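PDB 3VX6: E1 from Kluyveromyces marxianus, which acts as an E1-like enzyme of autophagy, activating Atg12 for conjugation to Atg5 and Atg8 for conjugation to phosphatidylethanolamine. Local coordinates for residues E114-E119 and Q186-D191; T151-S156 and I248-N253; K194-V199 and T220-L225; T230-F235 and S242-I247. All coordinates share one frame; numbering follows the deposited sequence.

Overall arrangement
Three of the four contacts illustrate how one mixed sheet and the helix packed on it are assembled from near and distant parts of the chain. Contacts 2 and 4 share strand 243-250, which lies between strands 151-159 and 231-236; their centres are about 12 Å apart. Contact 3 sets helix 215-225 against strand 198-202, next to 231-236 in the same sheet. Contact 1, centred about 9 Å from contact 3, fits the turn after helix 97-114 against the start of helix 190-195. Along the chain the segments of contacts 1 and 2 alternate, and contacts 3 and 4 follow contact 1 in order, between those of contact 2. All belong to the N-terminal region of this E1-like enzyme.

Contact 1: E114-E119 and Q186-D191; sequences ENDLNE and QKATPD
Leu117 and Ala188 join two tight turns: an Asx turn at Asp116, which opens the 3-10 segment 117-119, and an inverse gamma turn centred on Ala188, followed by Thr189 at the N-cap position of helix 190-195. Leu117 N donates to Ala188 O at 3.1 Å. Beside this bond CB of Ala188, directed toward the opposite segment, packs on the root of the leucine, 3.6 Å from Leu117 CG. The rest of Leu117 reaches Ile177 and Val221, which joins the turn to strand 177-181 and helix 215-225.

Asp116 supplies the polar half. Its CG lies anti to the backbone N (chi1 -172°), and OD1 is gripped twice by Asn118: the backbone N meets the anti lone pair of OD1 at 2.6 Å, while ND2, at 2.7 Å, arrives on the syn side, 34° out of the carboxylate plane. Two donors on one oxygen should hold the carboxylate against rotation. Asp116 OD2 receives a weak bond from a water that in turn accepts from Ala188 N at 3.2 Å. The Lys187 chain is extended, and its NZ stays 6.8 Å from Asp116 OD2.

At the other end the ring of Pro190 sits against the opposite backbone, its CG 3.7 Å from Glu114 C, while Asn115 O receives a CA-H...O contact from Thr189 CA at 3.5 Å.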
loop_
_atom_site.group_PDB
_atom_site.type_symbol
_atom_site.label_atom_id
_atom_site.label_comp_id
_atom_site.label_asym_id
_atom_site.label_seq_id
_atom_site.Cartn_x
_atom_site.Cartn_y
_atom_site.Cartn_z
ATOM N N GLU A 114 8.397 -13.170 6.329
ATOM C CA GLU A 114 8.318 -14.613 6.186
ATOM C C GLU A 114 8.047 -15.057 4.752
ATOM O O GLU A 114 8.221 -16.231 4.433
ATOM C CB GLU A 114 7.253 -15.213 7.125
ATOM C CG GLU A 114 5.823 -14.725 6.894
ATOM C CD GLU A 114 4.772 -15.511 7.692
ATOM O OE1 GLU A 114 5.036 -15.860 8.868
ATOM O OE2 GLU A 114 3.672 -15.763 7.144
ATOM N N ASN A 115 7.652 -14.131 3.880
ATOM C CA ASN A 115 7.345 -14.506 2.502
ATOM C C ASN A 115 8.028 -13.670 1.432
ATOM O O ASN A 115 9.024 -14.082 0.840
ATOM C CB ASN A 115 5.829 -14.463 2.268
ATOM C CG ASN A 115 5.045 -15.198 3.347
ATOM O OD1 ASN A 115 5.391 -16.316 3.732
ATOM N ND2 ASN A 115 3.973 -14.573 3.832
ATOM N N ASP A 116 7.472 -12.495 1.174
ATOM C CA ASP A 116 7.998 -11.602 0.153
ATOM C C ASP A 116 7.638 -10.193 0.593
ATOM O O ASP A 116 6.614 -9.992 1.252
ATOM C CB ASP A 116 7.336 -11.934 -1.194
ATOM C CG ASP A 116 7.951 -11.182 -2.369
ATOM O OD1 ASP A 116 7.877 -9.933 -2.404
ATOM O OD2 ASP A 116 8.503 -11.847 -3.273
ATOM N N LEU A 117 8.480 -9.220 0.253
ATOM C CA LEU A 117 8.193 -7.842 0.624
ATOM C C LEU A 117 6.965 -7.324 -0.121
ATOM O O LEU A 117 6.257 -6.451 0.369
ATOM C CB LEU A 117 9.382 -6.927 0.329
ATOM C CG LEU A 117 10.678 -7.231 1.063
ATOM C CD1 LEU A 117 11.611 -6.075 0.850
ATOM C CD2 LEU A 117 10.416 -7.458 2.541
ATOM N N ASN A 118 6.707 -7.851 -1.309
ATOM C CA ASN A 118 5.544 -7.394 -2.045
ATOM C C ASN A 118 4.311 -7.517 -1.177
ATOM O O ASN A 118 3.377 -6.740 -1.311
ATOM C CB ASN A 118 5.335 -8.221 -3.309
ATOM C CG ASN A 118 6.243 -7.792 -4.443
ATOM O OD1 ASN A 118 5.997 -6.776 -5.113
ATOM N ND2 ASN A 118 7.309 -8.554 -4.663
ATOM N N GLU A 119 4.312 -8.488 -0.275
ATOM C CA GLU A 119 3.154 -8.702 0.578
ATOM C C GLU A 119 2.913 -7.659 1.643
ATOM O O GLU A 119 1.834 -7.624 2.234
ATOM C CB GLU A 119 3.231 -10.068 1.245
ATOM C CG GLU A 119 3.182 -11.215 0.279
ATOM C CD GLU A 119 3.043 -12.543 0.984
ATOM O OE1 GLU A 119 3.433 -13.560 0.380
ATOM O OE2 GLU A 119 2.535 -12.574 2.133
ATOM N N GLN A 186 15.863 -10.484 -8.135
ATOM C CA GLN A 186 15.370 -11.694 -7.492
ATOM C C GLN A 186 14.177 -11.366 -6.588
ATOM O O GLN A 186 14.012 -10.224 -6.146
ATOM C CB GLN A 186 16.492 -12.322 -6.655
ATOM C CG GLN A 186 17.733 -12.676 -7.445
ATOM C CD GLN A 186 17.520 -13.876 -8.342
ATOM O OE1 GLN A 186 18.433 -14.322 -9.032
ATOM N NE2 GLN A 186 16.304 -14.412 -8.329
ATOM N N LYS A 187 13.351 -12.366 -6.301
ATOM C CA LYS A 187 12.193 -12.141 -5.449
ATOM C C LYS A 187 12.621 -11.613 -4.078
ATOM O O LYS A 187 13.600 -12.079 -3.496
ATOM C CB LYS A 187 11.399 -13.438 -5.290
ATOM C CG LYS A 187 10.809 -13.947 -6.595
ATOM C CD LYS A 187 10.010 -15.218 -6.397
ATOM C CE LYS A 187 9.510 -15.731 -7.739
ATOM N NZ LYS A 187 8.834 -17.062 -7.643
ATOM N N ALA A 188 11.880 -10.631 -3.574
ATOM C CA ALA A 188 12.171 -10.032 -2.274
ATOM C C ALA A 188 11.868 -11.011 -1.143
ATOM O O ALA A 188 11.175 -10.675 -0.185
ATOM C CB ALA A 188 11.360 -8.771 -2.084
ATOM N N THR A 189 12.392 -12.220 -1.262
ATOM C CA THR A 189 12.185 -13.238 -0.258
ATOM C C THR A 189 13.113 -13.029 0.951
ATOM O O THR A 189 14.052 -12.232 0.900
ATOM C CB THR A 189 12.365 -14.622 -0.908
ATOM O OG1 THR A 189 13.663 -14.721 -1.505
ATOM C CG2 THR A 189 11.325 -14.800 -1.990
ATOM N N PRO A 190 12.847 -13.722 2.067
ATOM C CA PRO A 190 13.727 -13.514 3.217
ATOM C C PRO A 190 15.199 -13.845 2.988
ATOM O O PRO A 190 16.063 -12.982 3.192
ATOM C CB PRO A 190 13.088 -14.378 4.305
ATOM C CG PRO A 190 11.625 -14.308 3.968
ATOM C CD PRO A 190 11.654 -14.491 2.456
ATOM N N ASP A 191 15.499 -15.075 2.574
ATOM C CA ASP A 191 16.896 -15.441 2.350
ATOM C C ASP A 191 17.563 -14.558 1.298
ATOM O O ASP A 191 18.766 -14.297 1.368
ATOM C CB ASP A 191 17.024 -16.915 1.975
ATOM C CG ASP A 191 16.688 -17.841 3.136
ATOM O OD1 ASP A 191 16.894 -17.464 4.315
ATOM O OD2 ASP A 191 16.227 -18.969 2.868
HETATM O O HOH W 1 9.794 -10.132 -5.958
#

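Contact 2: T151-S156 and I248-N253; sequences TYQIIS and IINNGN
Thr151 pairs with Asn250 and Gln153 with Ile248 as antiparallel hydrogen-bonded pairs, with Tyr152 and Ile249 the non-hydrogen-bonded pair between them; the short strand axes run at 150° to each other and approach to 4.7 Å. Each hydrogen-bonded pair contributes two backbone bonds, among them Asn250 N to Thr151 O at 2.7 Å and Ile248 N to Gln153 O at 3.1 Å.

Tyr152 and Ile249 project from the same face of the sheet, side by side and pointing the same way. CE1 of the tyrosine meets the CG1 branch of Ile249, which lies obliquely to the ring. CG1 takes this place because it is anti to the carbonyl carbon (chi1 -69°), beside the backbone N. Both side chains extend onto helix 215-225, Tyr152 on Leu219 and Thr220, Ile249 on Ser223, so this face belongs to the helix-covered side.

The other face carries Thr151, Gln153, Ile248 and Asn250. Ile248 CG2, between the backbone N and the carbonyl carbon, packs 3.7 Å from Gln153 CB and also reaches the CG1 and CD1 arm of Ile155. The side chains of Gln153 and Asn250 cross at about a right angle, but their amide ends clash in the model, so how they meet is doubtful. Asn251 ND2 makes a weak hydrogen bond to Thr151 OG1 at 3.4 Å.

Farther along, Ile155 and Ser156 both face Glu246, a classic beta bulge in strand 151-159, an outermost strand within this chain of a six-stranded mixed sheet, where it pairs with strand 243-250.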
loop_
_atom_site.group_PDB
_atom_site.type_symbol
_atom_site.label_atom_id
_atom_site.label_comp_id
_atom_site.label_asym_id
_atom_site.label_seq_id
_atom_site.Cartn_x
_atom_site.Cartn_y
_atom_site.Cartn_z
ATOM N N THR A 151 12.352 6.492 12.916
ATOM C CA THR A 151 12.444 7.571 11.964
ATOM C C THR A 151 13.419 7.054 10.914
ATOM O O THR A 151 14.109 6.049 11.142
ATOM C CB THR A 151 12.964 8.847 12.647
ATOM O OG1 THR A 151 13.608 8.498 13.882
ATOM C CG2 THR A 151 11.808 9.789 12.950
ATOM N N TYR A 152 13.469 7.709 9.759
ATOM C CA TYR A 152 14.352 7.254 8.697
ATOM C C TYR A 152 15.013 8.404 7.987
ATOM O O TYR A 152 14.362 9.398 7.680
ATOM C CB TYR A 152 13.572 6.465 7.651
ATOM C CG TYR A 152 12.667 5.423 8.222
ATOM C CD1 TYR A 152 13.066 4.097 8.280
ATOM C CD2 TYR A 152 11.407 5.761 8.729
ATOM C CE1 TYR A 152 12.240 3.125 8.825
ATOM C CE2 TYR A 152 10.574 4.789 9.283
ATOM C CZ TYR A 152 11.003 3.476 9.326
ATOM O OH TYR A 152 10.220 2.496 9.878
ATOM N N GLN A 153 16.306 8.246 7.722
ATOM C CA GLN A 153 17.092 9.224 6.989
ATOM C C GLN A 153 17.571 8.513 5.742
ATOM O O GLN A 153 17.932 7.338 5.790
ATOM C CB GLN A 153 18.335 9.659 7.762
ATOM C CG GLN A 153 18.177 10.868 8.662
ATOM C CD GLN A 153 18.255 10.490 10.123
ATOM O OE1 GLN A 153 17.231 10.329 10.787
ATOM N NE2 GLN A 153 19.473 10.320 10.630
ATOM N N ILE A 154 17.554 9.212 4.620
ATOM C CA ILE A 154 18.064 8.626 3.402
ATOM C C ILE A 154 19.530 8.997 3.474
ATOM O O ILE A 154 19.880 10.171 3.404
ATOM C CB ILE A 154 17.433 9.250 2.132
ATOM C CG1 ILE A 154 16.006 8.721 1.944
ATOM C CG2 ILE A 154 18.283 8.923 0.902
ATOM C CD1 ILE A 154 15.326 9.220 0.671
ATOM N N ILE A 155 20.384 7.999 3.664
ATOM C CA ILE A 155 21.813 8.243 3.725
ATOM C C ILE A 155 22.316 8.599 2.340
ATOM O O ILE A 155 23.204 9.425 2.193
ATOM C CB ILE A 155 22.566 7.010 4.221
ATOM C CG1 ILE A 155 22.254 6.795 5.698
ATOM C CG2 ILE A 155 24.059 7.176 3.990
ATOM C CD1 ILE A 155 22.436 8.046 6.553
ATOM N N SER A 156 21.724 7.983 1.325
ATOM C CA SER A 156 22.130 8.235 -0.050
ATOM C C SER A 156 21.034 7.908 -1.070
ATOM O O SER A 156 20.183 7.051 -0.831
ATOM C CB SER A 156 23.389 7.412 -0.358
ATOM O OG SER A 156 23.502 7.144 -1.741
ATOM N N ILE A 248 18.687 4.439 6.579
ATOM C CA ILE A 248 19.058 4.053 7.926
ATOM C C ILE A 248 17.813 4.257 8.777
ATOM O O ILE A 248 17.102 5.252 8.617
ATOM C CB ILE A 248 20.210 4.944 8.470
ATOM C CG1 ILE A 248 20.325 4.801 9.989
ATOM C CG2 ILE A 248 19.952 6.394 8.115
ATOM C CD1 ILE A 248 20.640 3.386 10.461
ATOM N N ILE A 249 17.540 3.296 9.651
ATOM C CA ILE A 249 16.400 3.372 10.551
ATOM C C ILE A 249 16.869 3.881 11.915
ATOM O O ILE A 249 17.819 3.347 12.491
ATOM C CB ILE A 249 15.736 1.991 10.777
ATOM C CG1 ILE A 249 15.031 1.512 9.510
ATOM C CG2 ILE A 249 14.733 2.088 11.904
ATOM C CD1 ILE A 249 15.822 0.550 8.707
ATOM N N ASN A 250 16.212 4.912 12.435
ATOM C CA ASN A 250 16.581 5.434 13.746
ATOM C C ASN A 250 15.598 4.933 14.783
ATOM O O ASN A 250 14.387 4.954 14.556
ATOM C CB ASN A 250 16.564 6.958 13.754
ATOM C CG ASN A 250 17.251 7.546 12.560
ATOM O OD1 ASN A 250 18.407 7.232 12.276
ATOM N ND2 ASN A 250 16.549 8.415 11.848
ATOM N N ASN A 251 16.120 4.469 15.914
ATOM C CA ASN A 251 15.268 4.001 17.001
ATOM C C ASN A 251 14.297 2.949 16.505
ATOM O O ASN A 251 13.165 2.865 16.991
ATOM C CB ASN A 251 14.470 5.178 17.561
ATOM C CG ASN A 251 15.289 6.456 17.614
ATOM O OD1 ASN A 251 16.252 6.553 18.375
ATOM N ND2 ASN A 251 14.918 7.443 16.794
ATOM N N GLY A 252 14.733 2.153 15.537
ATOM C CA GLY A 252 13.859 1.132 14.999
ATOM C C GLY A 252 13.740 -0.085 15.892
ATOM O O GLY A 252 13.090 -1.068 15.532
ATOM N N ASN A 253 14.336 -0.028 17.073
ATOM C CA ASN A 253 14.273 -1.185 17.932
ATOM C C ASN A 253 13.176 -1.283 18.973
ATOM O O ASN A 253 13.119 -2.262 19.713
ATOM C CB ASN A 253 15.632 -1.412 18.572
ATOM C CG ASN A 253 16.365 -2.577 17.935
ATOM O OD1 ASN A 253 16.385 -3.683 18.483
ATOM N ND2 ASN A 253 16.945 -2.345 16.753
#

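Contact 3: K194-V199 and T220-L225; sequences KVCEKV and TVWSKL
Val199 and Trp222 meet inside a beta-alpha-beta crossover, in which helix 215-225 connects strand 198-202 to its parallel neighbour 231-236. The indole is the main bridge from helix to strand. Its CG is anti to the backbone N (chi1 -164°), and the ring extends from there to Lys198 and Val199. Val199 offers its CG2 methyl over one face of the six-membered ring, 3.4 Å from the centroid and 12° off the normal, a CH-pi contact; the valine and the indole run alongside each other in opposing directions.

Cys196 comes in differently. Its SG approaches the benzo side obliquely, 3.6 Å from Trp222 CZ2, making a sulfur-aromatic contact, while Lys198 CA lies 3.6 Å from Trp222 CH2. The polar edge of the indole is engaged as well: NE1 donates to Leu193 O, a bond that should help fix the rotation of the ring.

Nearer the surface the lysine chain of Lys194, extended beyond CG, runs by the C-terminal part of the helix, with CE 3.6 Å from Leu225 O. Leu113 of helix 97-114 packs on Leu225, and Leu117 from the loop after that helix packs on Val199. Such an aromatic side chain reaching from helix to strand belongs to the packing of a beta-alpha-beta crossover.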
loop_
_atom_site.group_PDB
_atom_site.type_symbol
_atom_site.label_atom_id
_atom_site.label_comp_id
_atom_site.label_asym_id
_atom_site.label_seq_id
_atom_site.Cartn_x
_atom_site.Cartn_y
_atom_site.Cartn_z
ATOM N N LYS A 194 18.276 -11.308 2.961
ATOM C CA LYS A 194 19.416 -11.392 3.863
ATOM C C LYS A 194 20.739 -11.208 3.132
ATOM O O LYS A 194 21.730 -10.809 3.750
ATOM C CB LYS A 194 19.430 -12.733 4.588
ATOM C CG LYS A 194 18.338 -12.855 5.626
ATOM C CD LYS A 194 18.346 -14.206 6.298
ATOM C CE LYS A 194 17.278 -14.265 7.382
ATOM N NZ LYS A 194 17.155 -15.630 7.980
ATOM N N VAL A 195 20.751 -11.477 1.823
ATOM C CA VAL A 195 21.968 -11.360 1.021
ATOM C C VAL A 195 21.887 -10.385 -0.153
ATOM O O VAL A 195 22.896 -10.105 -0.796
ATOM C CB VAL A 195 22.403 -12.741 0.449
ATOM C CG1 VAL A 195 22.358 -13.797 1.545
ATOM C CG2 VAL A 195 21.504 -13.141 -0.714
ATOM N N CYS A 196 20.702 -9.870 -0.447
ATOM C CA CYS A 196 20.566 -8.948 -1.573
ATOM C C CYS A 196 21.294 -7.632 -1.312
ATOM O O CYS A 196 21.477 -7.233 -0.160
ATOM C CB CYS A 196 19.097 -8.656 -1.852
ATOM S SG CYS A 196 18.321 -7.634 -0.592
ATOM N N GLU A 197 21.704 -6.967 -2.390
ATOM C CA GLU A 197 22.413 -5.697 -2.295
ATOM C C GLU A 197 21.397 -4.616 -2.048
ATOM O O GLU A 197 21.703 -3.583 -1.443
ATOM C CB GLU A 197 23.141 -5.352 -3.600
ATOM C CG GLU A 197 24.249 -6.284 -3.989
ATOM C CD GLU A 197 23.761 -7.463 -4.790
ATOM O OE1 GLU A 197 23.233 -7.238 -5.907
ATOM O OE2 GLU A 197 23.911 -8.608 -4.297
ATOM N N LYS A 198 20.187 -4.857 -2.543
ATOM C CA LYS A 198 19.121 -3.895 -2.402
ATOM C C LYS A 198 17.761 -4.416 -2.784
ATOM O O LYS A 198 17.615 -5.531 -3.271
ATOM C CB LYS A 198 19.439 -2.656 -3.232
ATOM C CG LYS A 198 19.837 -2.927 -4.655
ATOM C CD LYS A 198 20.579 -1.722 -5.198
ATOM C CE LYS A 198 20.948 -1.891 -6.664
ATOM N NZ LYS A 198 21.862 -0.800 -7.107
ATOM N N VAL A 199 16.769 -3.571 -2.533
ATOM C CA VAL A 199 15.375 -3.840 -2.815
ATOM C C VAL A 199 14.885 -2.839 -3.844
ATOM O O VAL A 199 15.134 -1.647 -3.715
ATOM C CB VAL A 199 14.536 -3.686 -1.541
ATOM C CG1 VAL A 199 13.037 -3.662 -1.882
ATOM C CG2 VAL A 199 14.868 -4.820 -0.588
ATOM N N THR A 220 10.926 -1.679 7.654
ATOM C CA THR A 220 10.647 -2.415 8.868
ATOM C C THR A 220 10.866 -3.923 8.691
ATOM O O THR A 220 11.469 -4.587 9.538
ATOM C CB THR A 220 9.206 -2.134 9.328
ATOM O OG1 THR A 220 9.077 -0.744 9.636
ATOM C CG2 THR A 220 8.857 -2.956 10.553
ATOM N N VAL A 221 10.391 -4.475 7.588
ATOM C CA VAL A 221 10.560 -5.901 7.405
ATOM C C VAL A 221 12.003 -6.277 7.111
ATOM O O VAL A 221 12.599 -7.118 7.775
ATOM C CB VAL A 221 9.673 -6.416 6.289
ATOM C CG1 VAL A 221 9.950 -7.882 6.071
ATOM C CG2 VAL A 221 8.212 -6.171 6.647
ATOM N N TRP A 222 12.561 -5.653 6.097
ATOM C CA TRP A 222 13.924 -5.927 5.731
ATOM C C TRP A 222 14.850 -5.792 6.958
ATOM O O TRP A 222 15.808 -6.553 7.108
ATOM C CB TRP A 222 14.313 -4.950 4.636
ATOM C CG TRP A 222 15.517 -5.311 3.890
ATOM C CD1 TRP A 222 16.267 -6.453 4.010
ATOM C CD2 TRP A 222 16.148 -4.513 2.896
ATOM N NE1 TRP A 222 17.333 -6.404 3.145
ATOM C CE2 TRP A 222 17.283 -5.221 2.448
ATOM C CE3 TRP A 222 15.864 -3.264 2.336
ATOM C CZ2 TRP A 222 18.135 -4.718 1.474
ATOM C CZ3 TRP A 222 16.709 -2.765 1.369
ATOM C CH2 TRP A 222 17.832 -3.489 0.945
ATOM N N SER A 223 14.535 -4.831 7.831
ATOM C CA SER A 223 15.294 -4.561 9.052
ATOM C C SER A 223 15.422 -5.760 9.966
ATOM O O SER A 223 16.516 -6.131 10.375
ATOM C CB SER A 223 14.635 -3.443 9.867
ATOM O OG SER A 223 14.868 -2.170 9.310
ATOM N N LYS A 224 14.287 -6.337 10.320
ATOM C CA LYS A 224 14.270 -7.474 11.212
ATOM C C LYS A 224 14.840 -8.741 10.571
ATOM O O LYS A 224 15.424 -9.577 11.260
ATOM C CB LYS A 224 12.834 -7.703 11.710
ATOM C CG LYS A 224 12.349 -6.599 12.649
ATOM C CD LYS A 224 10.867 -6.708 12.969
ATOM C CE LYS A 224 10.362 -5.480 13.736
ATOM N NZ LYS A 224 10.678 -5.501 15.200
ATOM N N LEU A 225 14.678 -8.866 9.256
ATOM C CA LEU A 225 15.154 -10.025 8.505
ATOM C C LEU A 225 16.648 -9.942 8.341
ATOM O O LEU A 225 17.378 -10.878 8.617
ATOM C CB LEU A 225 14.536 -10.063 7.104
ATOM C CG LEU A 225 13.131 -10.614 6.980
ATOM C CD1 LEU A 225 12.766 -10.731 5.514
ATOM C CD2 LEU A 225 13.081 -11.969 7.655
#

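Contact 4: T230-F235 and S242-I247; sequences TYTICF and SFEAEI
Phe235 and Phe243 pack obliquely, their planes 31° apart and their centroids separated by 4.7 Å. The CB of Phe235 sits over the face of the Phe243 ring, 3.9 Å from its centroid, and CD2 of its ring lies over the same face, toward the rim. Phe243 CG lies between its backbone N and carbonyl carbon (chi1 70°), and the ring turns its face to Phe235. The closest carbons of the two rings are too near in the model to be trusted in detail. Around the Phe235 ring, Ile233 CG2 sits over one face, toward the rim, and Ala245 CB lies at the edge, in plane, 3.8 Å from Phe235 CE2. The same side of the sheet continues with Ile233 and Ile247, which touch through their CD1 methyls at 4.0 Å, and ends with Tyr231, whose ring presents its edge to Ile247 O. Tyr231 also meets Trp222 edge-to-face, and its OH is hydrogen-bonded to Ser226 O and Arg228 N.

All this hangs on a beta hairpin, strands 231-236 and 243-250. Backbone bonds such as Tyr231 N to Ile247 O, 2.7 Å, and Ala245 N to Ile233 O, 2.6 Å, hold the antiparallel ladder.

The opposite side bears Thr232, Cys234, Glu244 and Glu246. Both glutamates are extended. Glu246 crosses Thr232 and Thr230, its exact place less sure. Glu244 lies obliquely across Thr232, its CG 3.6 Å from Thr232 CG2, and its OE1, also less surely placed, forms a salt bridge with Lys198 of strand 198-202, on the far side of strand 231-236.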
loop_
_atom_site.group_PDB
_atom_site.type_symbol
_atom_site.label_atom_id
_atom_site.label_comp_id
_atom_site.label_asym_id
_atom_site.label_seq_id
_atom_site.Cartn_x
_atom_site.Cartn_y
_atom_site.Cartn_z
ATOM N N THR A 230 22.725 -0.220 7.028
ATOM C CA THR A 230 21.916 0.493 6.069
ATOM C C THR A 230 21.060 -0.421 5.176
ATOM O O THR A 230 21.246 -1.638 5.145
ATOM C CB THR A 230 22.860 1.383 5.215
ATOM O OG1 THR A 230 22.096 2.220 4.349
ATOM C CG2 THR A 230 23.801 0.527 4.391
ATOM N N TYR A 231 20.103 0.182 4.474
ATOM C CA TYR A 231 19.210 -0.533 3.565
ATOM C C TYR A 231 19.063 0.280 2.298
ATOM O O TYR A 231 18.750 1.465 2.352
ATOM C CB TYR A 231 17.842 -0.699 4.192
ATOM C CG TYR A 231 17.889 -1.455 5.475
ATOM C CD1 TYR A 231 17.795 -2.840 5.485
ATOM C CD2 TYR A 231 18.082 -0.792 6.685
ATOM C CE1 TYR A 231 17.896 -3.546 6.669
ATOM C CE2 TYR A 231 18.188 -1.498 7.874
ATOM C CZ TYR A 231 18.096 -2.864 7.856
ATOM O OH TYR A 231 18.241 -3.567 9.018
ATOM N N THR A 232 19.278 -0.355 1.155
ATOM C CA THR A 232 19.175 0.353 -0.107
ATOM C C THR A 232 17.917 -0.029 -0.849
ATOM O O THR A 232 17.621 -1.203 -1.004
ATOM C CB THR A 232 20.379 0.060 -1.000
ATOM O OG1 THR A 232 21.562 0.602 -0.393
ATOM C CG2 THR A 232 20.169 0.672 -2.372
ATOM N N ILE A 233 17.184 0.970 -1.321
ATOM C CA ILE A 233 15.949 0.710 -2.041
ATOM C C ILE A 233 15.844 1.521 -3.316
ATOM O O ILE A 233 15.989 2.744 -3.296
ATOM C CB ILE A 233 14.732 1.037 -1.174
ATOM C CG1 ILE A 233 14.759 0.181 0.095
ATOM C CG2 ILE A 233 13.456 0.824 -1.980
ATOM C CD1 ILE A 233 13.726 0.574 1.116
ATOM N N CYS A 234 15.597 0.834 -4.426
ATOM C CA CYS A 234 15.433 1.494 -5.719
ATOM C C CYS A 234 13.958 1.835 -5.895
ATOM O O CYS A 234 13.103 0.957 -5.853
ATOM C CB CYS A 234 15.873 0.568 -6.855
ATOM S SG CYS A 234 17.606 0.147 -6.817
ATOM N N PHE A 235 13.662 3.110 -6.087
ATOM C CA PHE A 235 12.286 3.549 -6.262
ATOM C C PHE A 235 12.028 3.851 -7.723
ATOM O O PHE A 235 12.402 4.907 -8.226
ATOM C CB PHE A 235 12.031 4.778 -5.393
ATOM C CG PHE A 235 12.167 4.505 -3.917
ATOM C CD1 PHE A 235 11.202 3.758 -3.241
ATOM C CD2 PHE A 235 13.277 4.959 -3.206
ATOM C CE1 PHE A 235 11.341 3.470 -1.878
ATOM C CE2 PHE A 235 13.423 4.674 -1.842
ATOM C CZ PHE A 235 12.455 3.929 -1.179
ATOM N N SER A 242 12.210 8.098 -10.927
ATOM C CA SER A 242 12.787 6.902 -10.301
ATOM C C SER A 242 14.176 7.158 -9.713
ATOM O O SER A 242 15.065 7.697 -10.383
ATOM C CB SER A 242 12.848 5.742 -11.301
ATOM O OG SER A 242 12.713 6.212 -12.635
ATOM N N PHE A 243 14.350 6.779 -8.449
ATOM C CA PHE A 243 15.621 6.968 -7.758
ATOM C C PHE A 243 15.911 5.823 -6.794
ATOM O O PHE A 243 14.997 5.190 -6.280
ATOM C CB PHE A 243 15.597 8.264 -6.953
ATOM C CG PHE A 243 14.678 8.217 -5.753
ATOM C CD1 PHE A 243 13.293 8.207 -5.915
ATOM C CD2 PHE A 243 15.202 8.169 -4.460
ATOM C CE1 PHE A 243 12.450 8.149 -4.810
ATOM C CE2 PHE A 243 14.368 8.111 -3.348
ATOM C CZ PHE A 243 12.989 8.101 -3.522
ATOM N N GLU A 244 17.188 5.564 -6.549
ATOM C CA GLU A 244 17.582 4.518 -5.614
ATOM C C GLU A 244 18.005 5.235 -4.340
ATOM O O GLU A 244 18.576 6.322 -4.398
ATOM C CB GLU A 244 18.765 3.717 -6.158
ATOM C CG GLU A 244 19.290 2.680 -5.179
ATOM C CD GLU A 244 20.461 1.880 -5.728
ATOM O OE1 GLU A 244 20.290 1.208 -6.768
ATOM O OE2 GLU A 244 21.553 1.917 -5.114
ATOM N N ALA A 245 17.727 4.640 -3.191
ATOM C CA ALA A 245 18.106 5.267 -1.941
ATOM C C ALA A 245 18.629 4.300 -0.876
ATOM O O ALA A 245 18.187 3.158 -0.759
ATOM C CB ALA A 245 16.934 6.059 -1.398
ATOM N N GLU A 246 19.597 4.774 -0.109
ATOM C CA GLU A 246 20.179 3.999 0.971
ATOM C C GLU A 246 19.550 4.569 2.239
ATOM O O GLU A 246 19.617 5.770 2.487
ATOM C CB GLU A 246 21.680 4.206 0.993
ATOM C CG GLU A 246 22.403 3.251 1.879
ATOM C CD GLU A 246 23.882 3.477 1.834
ATOM O OE1 GLU A 246 24.616 2.551 2.232
ATOM O OE2 GLU A 246 24.306 4.578 1.402
ATOM N N ILE A 247 18.958 3.715 3.057
ATOM C CA ILE A 247 18.270 4.201 4.237
ATOM C C ILE A 247 18.736 3.604 5.551
ATOM O O ILE A 247 19.134 2.443 5.631
ATOM C CB ILE A 247 16.740 3.967 4.068
ATOM C CG1 ILE A 247 16.225 4.792 2.891
ATOM C CG2 ILE A 247 16.001 4.332 5.319
ATOM C CD1 ILE A 247 14.995 4.229 2.254
#